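PDB 3VYY: ATP-dependent RNA helicase A from Homo sapiens, which binds double-stranded RNA, unwinds RNA at the cost of ATP hydrolysis and probably helps assemble the RNA-induced silencing complex. Local coordinates for residues A[3-8]-A[60-65]; A[34-39]-A[56-61]; A[43-48]-A[66-71]. All blocks are in the same frame, centred on the assembly; numbering follows the deposited sequence.

Contact 1: A[3-8]-A[60-65]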
loop_
_atom_site.group_PDB
_atom_site.type_symbol
_atom_site.label_atom_id
_atom_site.label_comp_id
_atom_site.label_asym_id
_atom_site.label_seq_id
_atom_site.Cartn_x
_atom_site.Cartn_y
_atom_site.Cartn_z
ATOM N N ASP A 3 -4.980 1.476 -8.956
ATOM C CA ASP A 3 -3.953 2.520 -9.123
ATOM C C ASP A 3 -3.225 3.036 -7.876
ATOM O O ASP A 3 -2.274 3.797 -8.006
ATOM C CB ASP A 3 -4.545 3.712 -9.902
ATOM C CG ASP A 3 -5.219 3.288 -11.217
ATOM O OD1 ASP A 3 -4.810 2.243 -11.798
ATOM O OD2 ASP A 3 -6.157 4.002 -11.666
ATOM N N VAL A 4 -3.661 2.633 -6.688
ATOM C CA VAL A 4 -3.050 3.111 -5.441
ATOM C C VAL A 4 -1.573 2.775 -5.305
ATOM O O VAL A 4 -0.810 3.537 -4.727
ATOM C CB VAL A 4 -3.712 2.508 -4.221
ATOM C CG1 VAL A 4 -3.665 3.498 -3.078
ATOM C CG2 VAL A 4 -5.145 2.100 -4.532
ATOM N N LYS A 5 -1.181 1.614 -5.812
ATOM C CA LYS A 5 0.220 1.217 -5.828
ATOM C C LYS A 5 1.042 2.182 -6.674
ATOM O O LYS A 5 2.150 2.577 -6.299
ATOM C CB LYS A 5 0.343 -0.184 -6.396
ATOM C CG LYS A 5 0.031 -1.276 -5.413
ATOM C CD LYS A 5 0.125 -2.603 -6.091
ATOM C CE LYS A 5 -1.100 -2.862 -6.928
ATOM N NZ LYS A 5 -1.038 -4.211 -7.534
ATOM N N ASN A 6 0.466 2.536 -7.824
ATOM C CA ASN A 6 1.039 3.461 -8.781
ATOM C C ASN A 6 1.073 4.843 -8.149
ATOM O O ASN A 6 2.036 5.595 -8.312
ATOM C CB ASN A 6 0.177 3.458 -10.049
ATOM C CG ASN A 6 0.809 4.211 -11.193
ATOM O OD1 ASN A 6 0.390 5.311 -11.531
ATOM N ND2 ASN A 6 1.827 3.624 -11.794
ATOM N N PHE A 7 0.023 5.169 -7.398
ATOM C CA PHE A 7 -0.019 6.430 -6.688
ATOM C C PHE A 7 1.087 6.494 -5.637
ATOM O O PHE A 7 1.857 7.447 -5.603
ATOM C CB PHE A 7 -1.368 6.669 -6.029
ATOM C CG PHE A 7 -1.353 7.833 -5.100
ATOM C CD1 PHE A 7 -1.779 9.084 -5.528
ATOM C CD2 PHE A 7 -0.847 7.703 -3.812
ATOM C CE1 PHE A 7 -1.735 10.163 -4.680
ATOM C CE2 PHE A 7 -0.797 8.791 -2.962
ATOM C CZ PHE A 7 -1.242 10.014 -3.390
ATOM N N LEU A 8 1.158 5.487 -4.780
ATOM C CA LEU A 8 2.161 5.469 -3.736
ATOM C C LEU A 8 3.534 5.484 -4.362
ATOM O O LEU A 8 4.485 5.987 -3.778
ATOM C CB LEU A 8 2.015 4.217 -2.878
ATOM C CG LEU A 8 3.108 3.912 -1.850
ATOM C CD1 LEU A 8 3.283 5.039 -0.835
ATOM C CD2 LEU A 8 2.814 2.608 -1.134
ATOM N N ASN A 60 -3.559 -3.956 -1.057
ATOM C CA ASN A 60 -4.106 -3.777 0.269
ATOM C C ASN A 60 -3.117 -3.085 1.205
ATOM O O ASN A 60 -3.484 -2.165 1.937
ATOM C CB ASN A 60 -4.575 -5.120 0.836
ATOM C CG ASN A 60 -5.730 -5.735 0.040
ATOM O OD1 ASN A 60 -6.251 -5.148 -0.900
ATOM N ND2 ASN A 60 -6.122 -6.936 0.421
ATOM N N ALA A 61 -1.863 -3.509 1.159
ATOM C CA ALA A 61 -0.797 -2.861 1.939
ATOM C C ALA A 61 -0.612 -1.394 1.549
ATOM O O ALA A 61 -0.433 -0.540 2.413
ATOM C CB ALA A 61 0.518 -3.623 1.783
ATOM N N ALA A 62 -0.643 -1.113 0.243
ATOM C CA ALA A 62 -0.512 0.250 -0.247
ATOM C C ALA A 62 -1.672 1.103 0.263
ATOM O O ALA A 62 -1.448 2.192 0.823
ATOM C CB ALA A 62 -0.425 0.282 -1.751
ATOM N N ARG A 63 -2.897 0.603 0.109
ATOM C CA ARG A 63 -4.086 1.323 0.593
ATOM C C ARG A 63 -3.886 1.670 2.053
ATOM O O ARG A 63 -4.002 2.832 2.466
ATOM C CB ARG A 63 -5.316 0.464 0.463
ATOM C CG ARG A 63 -6.592 1.214 0.385
ATOM C CD ARG A 63 -7.718 0.461 1.115
ATOM N NE ARG A 63 -7.296 -0.865 1.589
ATOM C CZ ARG A 63 -7.049 -1.167 2.860
ATOM N NH1 ARG A 63 -7.213 -0.246 3.794
ATOM N NH2 ARG A 63 -6.637 -2.386 3.197
ATOM N N ASP A 64 -3.550 0.644 2.826
ATOM C CA ASP A 64 -3.228 0.828 4.217
ATOM C C ASP A 64 -2.248 1.984 4.390
ATOM O O ASP A 64 -2.548 2.954 5.077
ATOM C CB ASP A 64 -2.663 -0.462 4.799
ATOM C CG ASP A 64 -2.677 -0.464 6.312
ATOM O OD1 ASP A 64 -3.689 -0.023 6.921
ATOM O OD2 ASP A 64 -1.669 -0.912 6.892
ATOM N N PHE A 65 -1.093 1.895 3.738
ATOM C CA PHE A 65 -0.101 2.958 3.836
ATOM C C PHE A 65 -0.624 4.346 3.468
ATOM O O PHE A 65 -0.565 5.260 4.289
ATOM C CB PHE A 65 1.128 2.655 3.021
ATOM C CG PHE A 65 2.334 3.393 3.503
ATOM C CD1 PHE A 65 3.064 2.914 4.590
ATOM C CD2 PHE A 65 2.722 4.587 2.910
ATOM C CE1 PHE A 65 4.185 3.608 5.073
ATOM C CE2 PHE A 65 3.824 5.285 3.377
ATOM C CZ PHE A 65 4.566 4.795 4.456
#
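In the alpha-beta-beta-beta-alpha fold of a double-stranded RNA-binding domain the first and last helices lie together on one side of the sheet, and here the start of the first, within residues 3-8, packs on the middle of the last, residues 60-65. The short helical segments run 52° from parallel with their axes 9.0 Å apart, and at the close approach lies the small Ala-62, whose methyl points toward the other helix. Two side chains reach that methyl. Leu-8, with CG anti to the backbone N (chi1 171°), puts CD2 4.0 Å from Ala-62 CB. Lys-5 has CG anti to its carbonyl carbon instead and meets the alanine through that methylene, CG 4.0 Å from the same Ala-62 CB. Beyond it the lysine chain bends at chi3 (-78°), and its aliphatic part runs on past Gln-58 and Ser-59. Val-4 packs beside them, its CG1 against the backbone at Arg-63 CA, 4.3 Å away, while the arginine side chain leads off from the contact. No hydrogen bond crosses between the segments; the contact is apolar and mostly buried, and Tyr-21 of strand 20-26 closes over Lys-5, Leu-8 and Ala-62 from the sheet. Phe-65, nearly one turn beyond Ala-62, also holds CG anti to its N and crosses Leu-8 at about a right angle, so that the second leucine methyl, CD1, meets ring atom CD2 of Phe-65 obliquely at 3.8 Å.

Contact 2: A[34-39]-A[56-61]; sequences FMCEVQ and DAQSNA. With nucleotides of chain D.
Residues 34-39 of the central strand in the three-stranded antiparallel sheet lie against the first half of the C-terminal helix through alternate side chains: Phe-34, Cys-36 and Val-38 point toward residues 56-61. Two alanines one helical turn apart receive them, so the strand comes in close, 7.3 Å between the segment axes. Ala-57 CB sits between Phe-34 and Cys-36, 3.9 Å from Cys-36 CB. The cysteine carries SG anti to its backbone N (chi1 -163°), which swings the sulfur across to the flank of the helix, 3.7 Å from Gln-58 CG. Cys-36 CB itself lies against Ala-57 O. At the far end Val-38 CG2 meets the methyl of Ala-61 at 3.2 Å. This is the sheet-to-helix packing of the dsRNA-binding domain, in which Tyr-21 of strand 20-26 and Leu-8 of helix 4-14 also reach Val-38. Phe-34 takes part in a second way. Its CB touches Ala-57 CB, but CG stands anti to the carbonyl carbon (chi1 -64°), and the ring leads away from the helix to the bound RNA, where O2' of nucleotide G5 of chain D lies at the ring edge, in its plane, 3.4 Å from Phe-34 CE1.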
loop_
_atom_site.group_PDB
_atom_site.type_symbol
_atom_site.label_atom_id
_atom_site.label_comp_id
_atom_site.label_asym_id
_atom_site.label_seq_id
_atom_site.Cartn_x
_atom_site.Cartn_y
_atom_site.Cartn_z
ATOM N N PHE A 34 -1.617 -14.678 0.977
ATOM C CA PHE A 34 -0.342 -13.973 1.040
ATOM C C PHE A 34 -0.443 -12.761 1.943
ATOM O O PHE A 34 -1.511 -12.148 2.062
ATOM C CB PHE A 34 0.113 -13.560 -0.352
ATOM C CG PHE A 34 0.382 -14.709 -1.248
ATOM C CD1 PHE A 34 -0.621 -15.227 -2.052
ATOM C CD2 PHE A 34 1.638 -15.297 -1.278
ATOM C CE1 PHE A 34 -0.372 -16.316 -2.887
ATOM C CE2 PHE A 34 1.900 -16.382 -2.104
ATOM C CZ PHE A 34 0.892 -16.894 -2.911
ATOM N N MET A 35 0.687 -12.443 2.569
ATOM C CA MET A 35 0.826 -11.380 3.555
ATOM C C MET A 35 1.803 -10.339 3.018
ATOM O O MET A 35 2.905 -10.688 2.596
ATOM C CB MET A 35 1.356 -11.985 4.858
ATOM C CG MET A 35 2.295 -11.093 5.677
ATOM S SD MET A 35 1.398 -9.875 6.665
ATOM C CE MET A 35 0.438 -10.933 7.775
ATOM N N CYS A 36 1.410 -9.068 3.028
ATOM C CA CYS A 36 2.273 -8.022 2.496
ATOM C C CYS A 36 2.568 -6.908 3.487
ATOM O O CYS A 36 1.718 -6.527 4.282
ATOM C CB CYS A 36 1.674 -7.424 1.228
ATOM S SG CYS A 36 2.880 -6.507 0.253
ATOM N N GLU A 37 3.777 -6.379 3.427
ATOM C CA GLU A 37 4.126 -5.221 4.216
ATOM C C GLU A 37 4.822 -4.253 3.278
ATOM O O GLU A 37 5.651 -4.683 2.463
ATOM C CB GLU A 37 5.065 -5.619 5.360
ATOM C CG GLU A 37 4.611 -6.821 6.198
ATOM C CD GLU A 37 5.346 -6.952 7.546
ATOM O OE1 GLU A 37 6.290 -6.172 7.789
ATOM O OE2 GLU A 37 4.978 -7.835 8.371
ATOM N N VAL A 38 4.466 -2.969 3.364
ATOM C CA VAL A 38 5.157 -1.913 2.616
ATOM C C VAL A 38 5.775 -0.998 3.600
ATOM O O VAL A 38 5.168 -0.698 4.647
ATOM C CB VAL A 38 4.243 -0.920 1.885
ATOM C CG1 VAL A 38 4.768 -0.653 0.497
ATOM C CG2 VAL A 38 2.822 -1.362 1.855
ATOM N N GLN A 39 6.954 -0.493 3.254
ATOM C CA GLN A 39 7.541 0.592 4.024
ATOM C C GLN A 39 8.011 1.686 3.110
ATOM O O GLN A 39 8.118 1.489 1.907
ATOM C CB GLN A 39 8.643 0.076 4.930
ATOM C CG GLN A 39 8.068 -0.675 6.126
ATOM C CD GLN A 39 9.090 -1.453 6.930
ATOM O OE1 GLN A 39 10.214 -1.697 6.483
ATOM N NE2 GLN A 39 8.698 -1.863 8.127
ATOM N N ASP A 56 -3.005 -8.328 -5.023
ATOM C CA ASP A 56 -3.990 -7.801 -4.106
ATOM C C ASP A 56 -3.447 -7.692 -2.690
ATOM O O ASP A 56 -3.832 -6.772 -1.964
ATOM C CB ASP A 56 -5.262 -8.632 -4.163
ATOM C CG ASP A 56 -5.878 -8.645 -5.549
ATOM O OD1 ASP A 56 -5.333 -7.935 -6.431
ATOM O OD2 ASP A 56 -6.899 -9.353 -5.766
ATOM N N ALA A 57 -2.551 -8.596 -2.290
ATOM C CA ALA A 57 -1.891 -8.419 -1.009
ATOM C C ALA A 57 -1.129 -7.076 -1.037
ATOM O O ALA A 57 -1.111 -6.327 -0.045
ATOM C CB ALA A 57 -0.982 -9.573 -0.697
ATOM N N GLN A 58 -0.547 -6.752 -2.188
ATOM C CA GLN A 58 0.154 -5.503 -2.340
ATOM C C GLN A 58 -0.770 -4.304 -2.348
ATOM O O GLN A 58 -0.569 -3.366 -1.559
ATOM C CB GLN A 58 0.993 -5.512 -3.592
ATOM C CG GLN A 58 2.368 -6.057 -3.381
ATOM C CD GLN A 58 3.072 -6.307 -4.685
ATOM O OE1 GLN A 58 2.862 -7.336 -5.313
ATOM N NE2 GLN A 58 3.908 -5.359 -5.110
ATOM N N SER A 59 -1.780 -4.323 -3.215
ATOM C CA SER A 59 -2.767 -3.241 -3.229
ATOM C C SER A 59 -3.259 -2.923 -1.826
ATOM O O SER A 59 -3.349 -1.770 -1.444
ATOM C CB SER A 59 -3.961 -3.592 -4.098
ATOM O OG SER A 59 -3.537 -3.960 -5.391
ATOM N N ASN A 60 -3.559 -3.956 -1.057
ATOM C CA ASN A 60 -4.106 -3.777 0.269
ATOM C C ASN A 60 -3.117 -3.085 1.205
ATOM O O ASN A 60 -3.484 -2.165 1.937
ATOM C CB ASN A 60 -4.575 -5.120 0.836
ATOM C CG ASN A 60 -5.730 -5.735 0.040
ATOM O OD1 ASN A 60 -6.251 -5.148 -0.900
ATOM N ND2 ASN A 60 -6.122 -6.936 0.421
ATOM N N ALA A 61 -1.863 -3.509 1.159
ATOM C CA ALA A 61 -0.797 -2.861 1.939
ATOM C C ALA A 61 -0.612 -1.394 1.549
ATOM O O ALA A 61 -0.433 -0.540 2.413
ATOM C CB ALA A 61 0.518 -3.623 1.783
ATOM P P G D 5 -6.898 -17.167 -7.508
ATOM O OP1 G D 5 -7.548 -15.871 -7.269
ATOM O OP2 G D 5 -6.387 -17.540 -8.852
ATOM O "O5'" G D 5 -5.675 -17.188 -6.474
ATOM C "C5'" G D 5 -4.438 -17.364 -7.070
ATOM C "C4'" G D 5 -3.461 -17.983 -6.121
ATOM O "O4'" G D 5 -3.687 -19.415 -6.056
ATOM C "C3'" G D 5 -2.093 -17.830 -6.748
ATOM O "O3'" G D 5 -1.531 -16.558 -6.355
ATOM C "C2'" G D 5 -1.369 -19.086 -6.255
ATOM O "O2'" G D 5 -0.973 -18.979 -4.919
ATOM C "C1'" G D 5 -2.483 -20.125 -6.371
ATOM N N9 G D 5 -2.526 -20.689 -7.727
ATOM C C8 G D 5 -3.511 -20.500 -8.668
ATOM N N7 G D 5 -3.272 -21.096 -9.794
ATOM C C5 G D 5 -2.041 -21.709 -9.583
ATOM C C6 G D 5 -1.279 -22.510 -10.444
ATOM O O6 G D 5 -1.552 -22.838 -11.600
ATOM N N1 G D 5 -0.092 -22.955 -9.880
ATOM C C2 G D 5 0.322 -22.682 -8.605
ATOM N N2 G D 5 1.504 -23.223 -8.241
ATOM N N3 G D 5 -0.400 -21.930 -7.765
ATOM C C4 G D 5 -1.565 -21.478 -8.324
#

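Contact 3: A[43-48]-A[66-71]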
loop_
_atom_site.group_PDB
_atom_site.type_symbol
_atom_site.label_atom_id
_atom_site.label_comp_id
_atom_site.label_asym_id
_atom_site.label_seq_id
_atom_site.Cartn_x
_atom_site.Cartn_y
_atom_site.Cartn_z
ATOM N N TYR A 43 9.382 6.924 7.440
ATOM C CA TYR A 43 8.012 6.816 7.930
ATOM C C TYR A 43 7.825 5.660 8.880
ATOM O O TYR A 43 8.122 4.518 8.571
ATOM C CB TYR A 43 7.033 6.746 6.767
ATOM C CG TYR A 43 6.937 8.050 6.023
ATOM C CD1 TYR A 43 7.749 8.308 4.906
ATOM C CD2 TYR A 43 6.056 9.038 6.445
ATOM C CE1 TYR A 43 7.665 9.513 4.226
ATOM C CE2 TYR A 43 5.968 10.241 5.778
ATOM C CZ TYR A 43 6.768 10.472 4.672
ATOM O OH TYR A 43 6.661 11.682 4.027
ATOM N N ASN A 44 7.312 5.987 10.045
ATOM C CA ASN A 44 7.227 5.068 11.155
ATOM C C ASN A 44 5.911 4.272 11.126
ATOM O O ASN A 44 5.041 4.468 11.995
ATOM C CB ASN A 44 7.325 5.906 12.441
ATOM C CG ASN A 44 7.525 5.066 13.686
ATOM O OD1 ASN A 44 8.049 3.932 13.630
ATOM N ND2 ASN A 44 7.116 5.620 14.830
ATOM N N TYR A 45 5.763 3.393 10.135
ATOM C CA TYR A 45 4.519 2.643 9.936
ATOM C C TYR A 45 4.694 1.615 8.831
ATOM O O TYR A 45 5.371 1.890 7.830
ATOM C CB TYR A 45 3.364 3.590 9.576
ATOM C CG TYR A 45 1.976 2.963 9.585
ATOM C CD1 TYR A 45 1.249 2.846 10.765
ATOM C CD2 TYR A 45 1.384 2.504 8.403
ATOM C CE1 TYR A 45 -0.020 2.272 10.784
ATOM C CE2 TYR A 45 0.103 1.927 8.415
ATOM C CZ TYR A 45 -0.585 1.819 9.613
ATOM O OH TYR A 45 -1.832 1.252 9.638
ATOM N N THR A 46 4.068 0.443 9.024
ATOM C CA THR A 46 4.071 -0.676 8.058
ATOM C C THR A 46 2.665 -0.963 7.524
ATOM O O THR A 46 1.788 -1.382 8.263
ATOM C CB THR A 46 4.617 -1.957 8.711
ATOM O OG1 THR A 46 5.877 -1.674 9.306
ATOM C CG2 THR A 46 4.816 -3.063 7.697
ATOM N N GLY A 47 2.448 -0.736 6.239
ATOM C CA GLY A 47 1.144 -0.991 5.657
ATOM C C GLY A 47 0.965 -2.479 5.482
ATOM O O GLY A 47 1.804 -3.131 4.876
ATOM N N MET A 48 -0.133 -3.021 6.003
ATOM C CA MET A 48 -0.366 -4.476 5.992
ATOM C C MET A 48 -1.517 -4.926 5.097
ATOM O O MET A 48 -2.602 -4.337 5.112
ATOM C CB MET A 48 -0.594 -4.985 7.417
ATOM C CG MET A 48 0.566 -4.693 8.349
ATOM S SD MET A 48 0.511 -5.553 9.946
ATOM C CE MET A 48 -1.118 -5.180 10.680
ATOM N N VAL A 66 -1.143 4.517 2.251
ATOM C CA VAL A 66 -1.720 5.826 1.868
ATOM C C VAL A 66 -2.679 6.330 2.925
ATOM O O VAL A 66 -2.524 7.437 3.422
ATOM C CB VAL A 66 -2.435 5.814 0.487
ATOM C CG1 VAL A 66 -3.064 7.153 0.206
ATOM C CG2 VAL A 66 -1.456 5.473 -0.639
ATOM N N ASN A 67 -3.658 5.508 3.284
ATOM C CA ASN A 67 -4.627 5.894 4.304
ATOM C C ASN A 67 -3.915 6.502 5.510
ATOM O O ASN A 67 -4.363 7.505 6.064
ATOM C CB ASN A 67 -5.533 4.721 4.686
ATOM C CG ASN A 67 -6.551 5.081 5.777
ATOM O OD1 ASN A 67 -6.220 5.077 6.959
ATOM N ND2 ASN A 67 -7.804 5.346 5.386
ATOM N N TYR A 68 -2.787 5.925 5.884
ATOM C CA TYR A 68 -2.002 6.472 6.973
ATOM C C TYR A 68 -1.366 7.844 6.668
ATOM O O TYR A 68 -1.457 8.771 7.480
ATOM C CB TYR A 68 -0.942 5.469 7.387
ATOM C CG TYR A 68 0.253 6.084 8.064
ATOM C CD1 TYR A 68 0.182 6.495 9.388
ATOM C CD2 TYR A 68 1.453 6.236 7.384
ATOM C CE1 TYR A 68 1.274 7.043 10.013
ATOM C CE2 TYR A 68 2.558 6.764 7.993
ATOM C CZ TYR A 68 2.469 7.169 9.307
ATOM O OH TYR A 68 3.569 7.720 9.933
ATOM N N LEU A 69 -0.720 7.971 5.514
ATOM C CA LEU A 69 -0.253 9.268 5.067
ATOM C C LEU A 69 -1.349 10.322 5.261
ATOM O O LEU A 69 -1.081 11.418 5.786
ATOM C CB LEU A 69 0.169 9.209 3.608
ATOM C CG LEU A 69 1.354 8.302 3.266
ATOM C CD1 LEU A 69 1.468 8.093 1.765
ATOM C CD2 LEU A 69 2.684 8.822 3.843
ATOM N N VAL A 70 -2.582 9.990 4.861
ATOM C CA VAL A 70 -3.702 10.909 5.038
ATOM C C VAL A 70 -3.966 11.151 6.507
ATOM O O VAL A 70 -4.238 12.268 6.900
ATOM C CB VAL A 70 -4.988 10.435 4.320
ATOM C CG1 VAL A 70 -6.177 11.220 4.762
ATOM C CG2 VAL A 70 -4.831 10.570 2.828
ATOM N N ARG A 71 -3.877 10.120 7.330
ATOM C CA ARG A 71 -4.250 10.296 8.726
ATOM C C ARG A 71 -3.271 11.242 9.386
ATOM O O ARG A 71 -3.648 12.105 10.168
ATOM C CB ARG A 71 -4.298 8.968 9.486
ATOM C CG ARG A 71 -4.818 9.140 10.920
ATOM C CD ARG A 71 -5.483 7.882 11.407
ATOM N NE ARG A 71 -6.568 8.139 12.363
ATOM C CZ ARG A 71 -6.405 8.160 13.681
ATOM N NH1 ARG A 71 -5.192 7.963 14.196
ATOM N NH2 ARG A 71 -7.443 8.385 14.483
#
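Tyr-43 is the first residue of 43-48 to meet the end of the C-terminal helix, residues 66-71, at the domain surface about 15 Å from the nearest RNA atom. Its CG lies anti to the carbonyl carbon (chi1 -69°), and Leu-69 comes across the ring at about a right angle, CD2 over one face and 4.1 Å from Tyr-43 CE2. The phenol oxygen is hydrogen-bonded to Glu-74, while Trp-11 of helix 4-14 meets the ring and also touches Leu-69. An inverse gamma turn centred on Asn-44 follows, closed by a weak bond from Tyr-45 N to Tyr-43 O. Tyr-45 then turns back to the helix and makes the main contact, an offset stack with Tyr-68: centroids 4.4 Å apart, planes 11° from parallel. Both tyrosines hold CG anti to the backbone N and reach toward each other, so each ring lies over the other's CB. Tyr-45 CB stands 3.8 Å from the centroid of the Tyr-68 ring, and Tyr-68 CB stands 4.1 Å from that of Tyr-45, two CH-pi contacts flanking the stack. An alanine in place of Tyr-68 would remove the stacked ring and would probably loosen the hold of the loop entering strand 47-51 on the helix. Beyond Tyr-45 the chain passes into that strand of the dsRNA-binding fold. With no hydrogen bond between the segments, the pairing rests on dispersion and ring overlap.

Overall arrangement
From the N terminus, helix 4-14 comes first, and contact 1 closes the longest loop, bringing it onto the middle of helix 54-71 after all three strands have passed. Contact 2 begins inside that span, at strand 31-39, and ends on the same stretch of helix, sharing Asn-60 and Ala-61 with contact 1. Contact 3 begins later, ahead of strand 47-51, and ends further down the helix, so it crosses both others. Along helix 54-71 the order is thus contact 2, contact 1, contact 3. Between neighbouring strands Val-38 N hydrogen-bonds to Gly-47 O, joining contacts 2 and 3, while Met-48 N hydrogen-bonds to Asp-64 OD2, tying contact 1 to contact 3.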